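Local coordinates for flagellar basal body rod modification protein (Helicobacter pylori 26695, PDB 4ZZF) that is probably required for formation of the flagellar hook, perhaps as a scaffold, and is represented here by a central fragment that includes its Ig-like domain, at residues A[7-12]-A[141-146]; A[17-22]-A[86-91]; A[29-34]-A[92-97]. All blocks are in the same frame, centred on the assembly; numbering follows the deposited sequence.

Contact 1 (A[7-12]-A[141-146]); sequences GKIAET and YQPDQK
Ile9 and Tyr141 face each other as an antiparallel hydrogen-bonded pair, Ile9 N donating to Tyr141 O at 2.7 Å and Tyr141 N to Ile9 O at 3.0 Å. Both side chains stand on the same sheet face. The tyrosine CG sits between the backbone N and the carbonyl carbon (chi1 50°), and the ring crosses the isoleucine obliquely. Ile9 CB lies over one ring face, a CH-pi contact 4.0 Å from the Tyr141 ring centroid, while CG2 reaches CZ and the hydroxyl. At the ring edge, Tyr141 OH donates to the anti lone pair of Glu11 OE2 at 2.6 Å, with carboxylate and ring planes only 21° apart. Arg110 meets both of these oxygens and Arg107 takes Glu11 OE1, so the carboxylate is gripped by two arginines and a phenol; such partners probably favour its charged form. Past Tyr141 the chain turns off, and Pro143 closes the end of the pair: its CA packs 3.7 Å from Ile9 CG1, and its CG rests 3.3 Å from Gly7 O. Lys8 and Gln142 lie side by side, the lysine NZ being bound to Ser4 O. The pairing of strand 9-12 with the end of strand 137-141 joins segments near both chain ends; Ala10 also bonds to Gly111, Gly7 and Lys8, just before the strand, bond to Val113, and a second subunit, another copy of this protein, packs against Lys8, Tyr141 and Gln142.

Contact 2 (A[17-22]-A[86-91]); sequences ANFDGN and GNYKIK
Ala17 and Tyr88 bond to each other through both backbone N-H and C=O groups, as do Phe19 and Gly86, and all four hydrogen bonds are 2.8 Å long from N to O and nearly straight, at 162° to 168°. On the face carrying Ala17, Phe19 and Tyr88 the packing is close. Phe19 CB comes within 4.0 Å of Tyr88 CD1, and the first torsion, with CG anti to the backbone N (chi1 177°), places CG on the far side of CB from Tyr88. Gly21 N lies 3.5 Å above the plane of the Phe19 ring, over its centre. Trp73 meets both rings, edge-to-face with Tyr88, whose hydroxyl binds Pro84 O. This is the antiparallel edge pairing of a beta-sandwich of the Ig-like kind, in which strand 16-19 borders strand 86-94, with Phe19 and Tyr88 on the face that meets Trp73. The other face is looser: Asn18 and Asn87 form the non-hydrogen-bonded pair, their CA atoms 4.5 Å apart, and the exposed Asn18 merely lays ND2 beside Gly86 O at 3.5 Å, at an angle too poor for a bond. Beyond Phe19 the chain leaves the strand in an Asx turn, Asp20 OD1 accepting from Asn22 N at 2.6 Å.

Contact 3 (A[29-34]-A[92-97]); sequences LFFDEK and AEYNLD
Two strands from opposite layers of the Ig-like sandwich, 25-31 and 86-94, face each other here through their side chains, their short segments running 21° from parallel with axes 9.5 Å apart. Leu29, Phe31, Ala92 and Tyr94 all point into the gap. Phe31 and Tyr94 form an edge-to-face pair with planes at 81°: Phe31 CD2 stands 3.5 Å above the tyrosine plane, over its centre, and CE2 lies over the CD1 and CG side. The two side chains slide past each other in opposite directions. Leu29 CD1 touches Ala92 CB at 3.8 Å, and Phe31 CZ also leans on that methyl group. At the other end the layers are joined by polar groups. Tyr94 OH donates to a water, which in turn donates to Asp32 OD1 (water O to OD1 2.6 Å), and the same hydroxyl weakly accepts from Asp32 N. The carboxylate, nearly coplanar with the tyrosine ring, also has a salt bridge from OD2 to Arg110. Asn95 adds a nearly straight bond from ND2 to Lys34 O of 2.9 Å, at 174°, and a weak one to Glu33 OE1, while its OD1 accepts from Asp36 N. Both the N and the O of this amide are thus used, on the chain at 33-36, which would fix its rotation. Leu104, Thr106, Ile69 and Phe71 pack around the aromatic pair, an apolar interior between two facing sheets as is characteristic of an immunoglobulin-like beta-sandwich.

Contacts 2 and 3 belong to one unit, the Ig-like domain, and share strand 86-94: its first part pairs with strand 16-19 within a sheet, its last part faces strand 25-31 across the sandwich. Their centres are about 22 Å apart, on opposite sides of the chain's centre, and their segments alternate along the sequence. Contact 1 joins near-terminal segments, so both others are nested in the loop it closes. Its centre lies about 25 Å from that of contact 2 but about 14 Å from that of contact 3, where Ile9 CD1 packs on Phe30 CE2 at 3.7 Å. Arg110 serves Glu11 and Asp32 alike, so the sheet near the chain's ends is held to the Ig-like beta-sandwich.

Contact 1 (A[7-12]-A[141-146])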
loop_
_atom_site.group_PDB
_atom_site.type_symbol
_atom_site.label_atom_id
_atom_site.label_comp_id
_atom_site.label_asym_id
_atom_site.label_seq_id
_atom_site.Cartn_x
_atom_site.Cartn_y
_atom_site.Cartn_z
ATOM N N GLY A 7 -3.177 -3.975 -7.500
ATOM C CA GLY A 7 -2.426 -2.973 -8.223
ATOM C C GLY A 7 -1.008 -3.397 -8.548
ATOM O O GLY A 7 -0.298 -2.687 -9.260
ATOM N N LYS A 8 -0.579 -4.540 -8.023
ATOM C CA LYS A 8 0.746 -5.063 -8.350
ATOM C C LYS A 8 0.633 -5.927 -9.591
ATOM O O LYS A 8 -0.463 -6.366 -9.949
ATOM C CB LYS A 8 1.345 -5.888 -7.198
ATOM C CG LYS A 8 1.456 -5.166 -5.833
ATOM C CD LYS A 8 2.406 -3.984 -5.887
ATOM C CE LYS A 8 2.715 -3.436 -4.497
ATOM N NZ LYS A 8 1.493 -3.033 -3.749
ATOM N N ILE A 9 1.758 -6.166 -10.249
ATOM C CA ILE A 9 1.827 -7.221 -11.241
ATOM C C ILE A 9 2.175 -8.481 -10.494
ATOM O O ILE A 9 3.079 -8.480 -9.646
ATOM C CB ILE A 9 2.873 -6.951 -12.349
ATOM C CG1 ILE A 9 2.652 -5.572 -12.971
ATOM C CG2 ILE A 9 2.845 -8.074 -13.418
ATOM C CD1 ILE A 9 1.508 -5.526 -13.941
ATOM N N ALA A 10 1.429 -9.546 -10.776
ATOM C CA ALA A 10 1.709 -10.854 -10.189
ATOM C C ALA A 10 2.176 -11.811 -11.277
ATOM O O ALA A 10 1.637 -11.804 -12.384
ATOM C CB ALA A 10 0.479 -11.403 -9.488
ATOM N N GLU A 11 3.214 -12.578 -10.970
ATOM C CA GLU A 11 3.605 -13.730 -11.766
ATOM C C GLU A 11 3.067 -14.963 -11.020
ATOM O O GLU A 11 3.332 -15.106 -9.835
ATOM C CB GLU A 11 5.137 -13.816 -11.922
ATOM C CG GLU A 11 5.825 -12.593 -12.520
ATOM C CD GLU A 11 5.723 -12.551 -14.037
ATOM O OE1 GLU A 11 5.464 -13.611 -14.658
ATOM O OE2 GLU A 11 5.878 -11.458 -14.618
ATOM N N THR A 12 2.303 -15.828 -11.673
ATOM C CA THR A 12 1.841 -17.046 -10.996
ATOM C C THR A 12 2.419 -18.305 -11.639
ATOM O O THR A 12 2.971 -18.244 -12.736
ATOM C CB THR A 12 0.311 -17.173 -10.992
ATOM O OG1 THR A 12 -0.129 -17.646 -12.265
ATOM C CG2 THR A 12 -0.347 -15.860 -10.669
ATOM N N TYR A 141 5.517 -7.348 -8.305
ATOM C CA TYR A 141 6.247 -6.093 -8.495
ATOM C C TYR A 141 5.299 -4.999 -9.005
ATOM O O TYR A 141 4.153 -5.273 -9.371
ATOM C CB TYR A 141 7.442 -6.289 -9.454
ATOM C CG TYR A 141 7.108 -6.984 -10.752
ATOM C CD1 TYR A 141 6.694 -6.257 -11.871
ATOM C CD2 TYR A 141 7.216 -8.363 -10.871
ATOM C CE1 TYR A 141 6.388 -6.894 -13.079
ATOM C CE2 TYR A 141 6.920 -9.006 -12.071
ATOM C CZ TYR A 141 6.503 -8.271 -13.165
ATOM O OH TYR A 141 6.205 -8.912 -14.352
ATOM N N GLN A 142 5.771 -3.760 -9.008
ATOM C CA GLN A 142 4.954 -2.635 -9.447
ATOM C C GLN A 142 4.966 -2.515 -10.973
ATOM O O GLN A 142 5.992 -2.762 -11.609
ATOM C CB GLN A 142 5.439 -1.348 -8.768
ATOM C CG GLN A 142 4.642 -1.015 -7.495
ATOM C CD GLN A 142 5.401 -0.137 -6.492
ATOM O OE1 GLN A 142 6.521 0.322 -6.756
ATOM N NE2 GLN A 142 4.783 0.095 -5.327
ATOM N N PRO A 143 3.808 -2.162 -11.564
ATOM C CA PRO A 143 3.608 -1.961 -13.006
ATOM C C PRO A 143 4.557 -0.919 -13.533
ATOM O O PRO A 143 4.981 -0.104 -12.712
ATOM C CB PRO A 143 2.181 -1.430 -13.109
ATOM C CG PRO A 143 1.537 -1.802 -11.867
ATOM C CD PRO A 143 2.593 -1.846 -10.801
ATOM N N ASP A 144 4.855 -0.944 -14.834
ATOM C CA ASP A 144 5.644 0.105 -15.492
ATOM C C ASP A 144 7.155 -0.185 -15.293
ATOM O O ASP A 144 7.964 0.089 -16.182
ATOM C CB ASP A 144 5.181 1.499 -14.967
ATOM C CG ASP A 144 6.079 2.660 -15.364
ATOM O OD1 ASP A 144 7.190 2.458 -15.882
ATOM O OD2 ASP A 144 5.638 3.816 -15.126
ATOM N N GLN A 145 7.543 -0.763 -14.158
ATOM C CA GLN A 145 8.927 -1.207 -13.979
ATOM C C GLN A 145 9.017 -2.736 -13.800
ATOM O O GLN A 145 8.001 -3.460 -13.893
ATOM C CB GLN A 145 9.592 -0.489 -12.780
ATOM C CG GLN A 145 9.042 0.910 -12.445
ATOM C CD GLN A 145 8.012 0.893 -11.314
ATOM O OE1 GLN A 145 7.130 0.043 -11.271
ATOM N NE2 GLN A 145 8.123 1.842 -10.401
ATOM N N LYS A 146 10.259 -3.193 -13.590
ATOM C CA LYS A 146 10.636 -4.576 -13.229
ATOM C C LYS A 146 9.791 -5.707 -13.840
ATOM O O LYS A 146 10.301 -6.806 -14.096
ATOM C CB LYS A 146 10.648 -4.723 -11.702
ATOM C CG LYS A 146 12.051 -4.859 -11.140
ATOM C CD LYS A 146 12.442 -6.306 -11.207
ATOM C CE LYS A 146 11.402 -7.118 -10.492
ATOM N NZ LYS A 146 11.610 -8.577 -10.682
#

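Contact 2 (A[17-22]-A[86-91])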
loop_
_atom_site.group_PDB
_atom_site.type_symbol
_atom_site.label_atom_id
_atom_site.label_comp_id
_atom_site.label_asym_id
_atom_site.label_seq_id
_atom_site.Cartn_x
_atom_site.Cartn_y
_atom_site.Cartn_z
ATOM N N ALA A 17 -3.226 -23.482 -20.359
ATOM C CA ALA A 17 -4.673 -23.629 -20.334
ATOM C C ALA A 17 -5.063 -25.009 -20.860
ATOM O O ALA A 17 -4.314 -25.629 -21.621
ATOM C CB ALA A 17 -5.337 -22.548 -21.159
ATOM N N ASN A 18 -6.238 -25.489 -20.476
ATOM C CA ASN A 18 -6.666 -26.812 -20.916
ATOM C C ASN A 18 -7.505 -26.797 -22.183
ATOM O O ASN A 18 -8.509 -26.092 -22.264
ATOM C CB ASN A 18 -7.449 -27.514 -19.817
ATOM C CG ASN A 18 -7.956 -28.871 -20.257
ATOM O OD1 ASN A 18 -9.127 -29.021 -20.624
ATOM N ND2 ASN A 18 -7.071 -29.865 -20.254
ATOM N N PHE A 19 -7.081 -27.579 -23.171
ATOM C CA PHE A 19 -7.898 -27.814 -24.359
ATOM C C PHE A 19 -8.535 -29.194 -24.266
ATOM O O PHE A 19 -7.826 -30.188 -24.111
ATOM C CB PHE A 19 -7.057 -27.698 -25.626
ATOM C CG PHE A 19 -7.812 -28.001 -26.884
ATOM C CD1 PHE A 19 -8.967 -27.307 -27.195
ATOM C CD2 PHE A 19 -7.349 -28.958 -27.771
ATOM C CE1 PHE A 19 -9.657 -27.574 -28.362
ATOM C CE2 PHE A 19 -8.031 -29.226 -28.934
ATOM C CZ PHE A 19 -9.189 -28.534 -29.232
ATOM N N ASP A 20 -9.863 -29.255 -24.360
ATOM C CA ASP A 20 -10.571 -30.521 -24.137
ATOM C C ASP A 20 -10.547 -31.445 -25.355
ATOM O O ASP A 20 -10.802 -32.642 -25.228
ATOM C CB ASP A 20 -12.030 -30.277 -23.698
ATOM C CG ASP A 20 -12.869 -29.549 -24.747
ATOM O OD1 ASP A 20 -12.644 -29.739 -25.965
ATOM O OD2 ASP A 20 -13.783 -28.791 -24.341
ATOM N N GLY A 21 -10.257 -30.889 -26.530
ATOM C CA GLY A 21 -10.220 -31.678 -27.746
ATOM C C GLY A 21 -11.190 -31.221 -28.822
ATOM O O GLY A 21 -10.967 -31.468 -30.014
ATOM N N ASN A 22 -12.269 -30.552 -28.426
ATOM C CA ASN A 22 -13.212 -30.049 -29.420
ATOM C C ASN A 22 -13.586 -28.573 -29.242
ATOM O O ASN A 22 -13.587 -27.802 -30.208
ATOM C CB ASN A 22 -14.485 -30.909 -29.424
ATOM C CG ASN A 22 -15.466 -30.496 -30.520
ATOM O OD1 ASN A 22 -15.123 -30.490 -31.710
ATOM N ND2 ASN A 22 -16.690 -30.150 -30.122
ATOM N N GLY A 86 -5.400 -31.619 -23.838
ATOM C CA GLY A 86 -4.391 -31.479 -22.809
ATOM C C GLY A 86 -4.085 -30.044 -22.461
ATOM O O GLY A 86 -4.829 -29.129 -22.836
ATOM N N ASN A 87 -2.994 -29.861 -21.724
ATOM C CA ASN A 87 -2.548 -28.534 -21.342
ATOM C C ASN A 87 -1.635 -27.899 -22.378
ATOM O O ASN A 87 -0.613 -28.467 -22.760
ATOM C CB ASN A 87 -1.813 -28.564 -20.007
ATOM C CG ASN A 87 -2.395 -27.585 -19.009
ATOM O OD1 ASN A 87 -3.613 -27.410 -18.944
ATOM N ND2 ASN A 87 -1.520 -26.841 -18.319
ATOM N N TYR A 88 -2.012 -26.707 -22.815
ATOM C CA TYR A 88 -1.187 -25.927 -23.727
ATOM C C TYR A 88 -0.669 -24.637 -23.094
ATOM O O TYR A 88 -1.439 -23.845 -22.540
ATOM C CB TYR A 88 -1.983 -25.628 -24.986
ATOM C CG TYR A 88 -2.123 -26.860 -25.827
ATOM C CD1 TYR A 88 -3.106 -27.811 -25.550
ATOM C CD2 TYR A 88 -1.248 -27.101 -26.872
ATOM C CE1 TYR A 88 -3.226 -28.957 -26.316
ATOM C CE2 TYR A 88 -1.352 -28.239 -27.643
ATOM C CZ TYR A 88 -2.341 -29.164 -27.366
ATOM O OH TYR A 88 -2.425 -30.294 -28.142
ATOM N N LYS A 89 0.643 -24.446 -23.170
ATOM C CA LYS A 89 1.289 -23.206 -22.732
ATOM C C LYS A 89 1.094 -22.096 -23.758
ATOM O O LYS A 89 1.372 -22.277 -24.949
ATOM C CB LYS A 89 2.788 -23.424 -22.498
ATOM C CG LYS A 89 3.105 -24.531 -21.523
ATOM C CD LYS A 89 4.594 -24.831 -21.490
ATOM C CE LYS A 89 4.901 -26.033 -20.597
ATOM N NZ LYS A 89 6.371 -26.252 -20.408
ATOM N N ILE A 90 0.628 -20.944 -23.294
ATOM C CA ILE A 90 0.397 -19.811 -24.176
ATOM C C ILE A 90 1.268 -18.628 -23.757
ATOM O O ILE A 90 1.252 -18.216 -22.587
ATOM C CB ILE A 90 -1.082 -19.399 -24.182
ATOM C CG1 ILE A 90 -1.951 -20.585 -24.612
ATOM C CG2 ILE A 90 -1.292 -18.215 -25.110
ATOM C CD1 ILE A 90 -3.431 -20.296 -24.618
ATOM N N LYS A 91 2.063 -18.132 -24.708
ATOM C CA LYS A 91 2.979 -17.007 -24.514
ATOM C C LYS A 91 2.797 -16.019 -25.652
ATOM O O LYS A 91 2.109 -16.313 -26.632
ATOM C CB LYS A 91 4.439 -17.446 -24.487
ATOM C CG LYS A 91 4.719 -18.676 -23.681
ATOM C CD LYS A 91 6.215 -18.912 -23.536
ATOM C CE LYS A 91 6.907 -19.067 -24.874
ATOM N NZ LYS A 91 8.266 -19.672 -24.657
#

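Contact 3 (A[29-34]-A[92-97])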
loop_
_atom_site.group_PDB
_atom_site.type_symbol
_atom_site.label_atom_id
_atom_site.label_comp_id
_atom_site.label_asym_id
_atom_site.label_seq_id
_atom_site.Cartn_x
_atom_site.Cartn_y
_atom_site.Cartn_z
ATOM N N LEU A 29 -4.387 -12.516 -22.093
ATOM C CA LEU A 29 -2.981 -12.151 -21.963
ATOM C C LEU A 29 -2.857 -10.705 -21.510
ATOM O O LEU A 29 -3.611 -9.832 -21.960
ATOM C CB LEU A 29 -2.237 -12.334 -23.287
ATOM C CG LEU A 29 -2.015 -13.772 -23.728
ATOM C CD1 LEU A 29 -1.301 -13.794 -25.083
ATOM C CD2 LEU A 29 -1.206 -14.485 -22.694
ATOM N N PHE A 30 -1.894 -10.434 -20.640
ATOM C CA PHE A 30 -1.713 -9.077 -20.156
ATOM C C PHE A 30 -0.540 -8.400 -20.853
ATOM O O PHE A 30 0.589 -8.907 -20.801
ATOM C CB PHE A 30 -1.509 -9.077 -18.643
ATOM C CG PHE A 30 -1.316 -7.712 -18.052
ATOM C CD1 PHE A 30 -2.405 -6.949 -17.675
ATOM C CD2 PHE A 30 -0.035 -7.189 -17.868
ATOM C CE1 PHE A 30 -2.219 -5.687 -17.119
ATOM C CE2 PHE A 30 0.150 -5.938 -17.321
ATOM C CZ PHE A 30 -0.948 -5.186 -16.942
ATOM N N PHE A 31 -0.806 -7.257 -21.494
ATOM C CA PHE A 31 0.252 -6.488 -22.143
ATOM C C PHE A 31 0.601 -5.238 -21.331
ATOM O O PHE A 31 -0.214 -4.328 -21.172
ATOM C CB PHE A 31 -0.154 -6.142 -23.584
ATOM C CG PHE A 31 -0.300 -7.361 -24.457
ATOM C CD1 PHE A 31 -1.490 -8.090 -24.465
ATOM C CD2 PHE A 31 0.772 -7.820 -25.214
ATOM C CE1 PHE A 31 -1.626 -9.233 -25.240
ATOM C CE2 PHE A 31 0.651 -8.960 -25.994
ATOM C CZ PHE A 31 -0.556 -9.679 -26.005
ATOM N N ASP A 32 1.825 -5.227 -20.811
ATOM C CA ASP A 32 2.326 -4.160 -19.945
ATOM C C ASP A 32 2.433 -2.804 -20.641
ATOM O O ASP A 32 2.386 -1.763 -19.992
ATOM C CB ASP A 32 3.692 -4.572 -19.397
ATOM C CG ASP A 32 3.659 -5.962 -18.776
ATOM O OD1 ASP A 32 3.588 -6.960 -19.533
ATOM O OD2 ASP A 32 3.667 -6.057 -17.535
ATOM N N GLU A 33 2.588 -2.850 -21.960
ATOM C CA GLU A 33 2.692 -1.677 -22.824
ATOM C C GLU A 33 1.717 -1.842 -23.962
ATOM O O GLU A 33 1.422 -2.982 -24.342
ATOM C CB GLU A 33 4.095 -1.532 -23.424
ATOM C CG GLU A 33 5.179 -1.076 -22.514
ATOM C CD GLU A 33 6.479 -0.917 -23.274
ATOM O OE1 GLU A 33 6.436 -0.952 -24.536
ATOM O OE2 GLU A 33 7.542 -0.776 -22.625
ATOM N N LYS A 34 1.260 -0.729 -24.535
ATOM C CA LYS A 34 0.492 -0.774 -25.768
ATOM C C LYS A 34 1.237 -1.540 -26.848
ATOM O O LYS A 34 2.411 -1.296 -27.091
ATOM C CB LYS A 34 0.197 0.638 -26.287
ATOM C CG LYS A 34 -0.879 1.366 -25.532
ATOM C CD LYS A 34 -1.288 2.639 -26.250
ATOM C CE LYS A 34 -2.440 3.312 -25.509
ATOM N NZ LYS A 34 -3.031 4.461 -26.266
ATOM N N ALA A 92 3.436 -14.861 -25.541
ATOM C CA ALA A 92 3.383 -13.873 -26.604
ATOM C C ALA A 92 4.656 -13.038 -26.630
ATOM O O ALA A 92 5.344 -12.889 -25.623
ATOM C CB ALA A 92 2.160 -12.967 -26.447
ATOM N N GLU A 93 4.947 -12.492 -27.798
ATOM C CA GLU A 93 6.063 -11.582 -27.977
ATOM C C GLU A 93 5.539 -10.367 -28.696
ATOM O O GLU A 93 4.734 -10.507 -29.612
ATOM C CB GLU A 93 7.183 -12.239 -28.773
ATOM C CG GLU A 93 7.947 -13.281 -27.986
ATOM C CD GLU A 93 9.266 -13.608 -28.633
ATOM O OE1 GLU A 93 9.260 -13.858 -29.863
ATOM O OE2 GLU A 93 10.306 -13.570 -27.930
ATOM N N TYR A 94 6.000 -9.183 -28.302
ATOM C CA TYR A 94 5.534 -7.956 -28.936
ATOM C C TYR A 94 6.509 -6.815 -28.650
ATOM O O TYR A 94 7.311 -6.899 -27.711
ATOM C CB TYR A 94 4.124 -7.603 -28.453
ATOM C CG TYR A 94 4.086 -7.181 -27.000
ATOM C CD1 TYR A 94 4.334 -8.095 -25.980
ATOM C CD2 TYR A 94 3.821 -5.866 -26.646
ATOM C CE1 TYR A 94 4.313 -7.710 -24.646
ATOM C CE2 TYR A 94 3.791 -5.475 -25.311
ATOM C CZ TYR A 94 4.044 -6.395 -24.320
ATOM O OH TYR A 94 4.033 -6.007 -22.995
ATOM N N ASN A 95 6.460 -5.787 -29.500
ATOM C CA ASN A 95 7.282 -4.582 -29.363
ATOM C C ASN A 95 8.771 -4.862 -29.358
ATOM O O ASN A 95 9.431 -4.688 -28.350
ATOM C CB ASN A 95 6.889 -3.820 -28.095
ATOM C CG ASN A 95 5.497 -3.236 -28.189
ATOM O OD1 ASN A 95 4.781 -3.510 -29.148
ATOM N ND2 ASN A 95 5.107 -2.431 -27.208
ATOM N N LEU A 96 9.284 -5.306 -30.496
ATOM C CA LEU A 96 10.710 -5.559 -30.668
ATOM C C LEU A 96 11.497 -4.287 -30.391
ATOM O O LEU A 96 11.154 -3.218 -30.902
ATOM C CB LEU A 96 10.988 -6.057 -32.086
ATOM C CG LEU A 96 12.432 -6.093 -32.569
ATOM C CD1 LEU A 96 13.189 -7.179 -31.828
ATOM C CD2 LEU A 96 12.488 -6.337 -34.078
ATOM N N ASP A 97 12.528 -4.389 -29.562
ATOM C CA ASP A 97 13.329 -3.216 -29.242
ATOM C C ASP A 97 14.525 -3.077 -30.194
ATOM O O ASP A 97 15.214 -4.047 -30.477
ATOM C CB ASP A 97 13.804 -3.270 -27.793
ATOM C CG ASP A 97 14.643 -2.056 -27.410
ATOM O OD1 ASP A 97 14.065 -1.002 -27.088
ATOM O OD2 ASP A 97 15.881 -2.155 -27.442
HETATM O O HOH W 1 5.459 -7.498 -21.245
#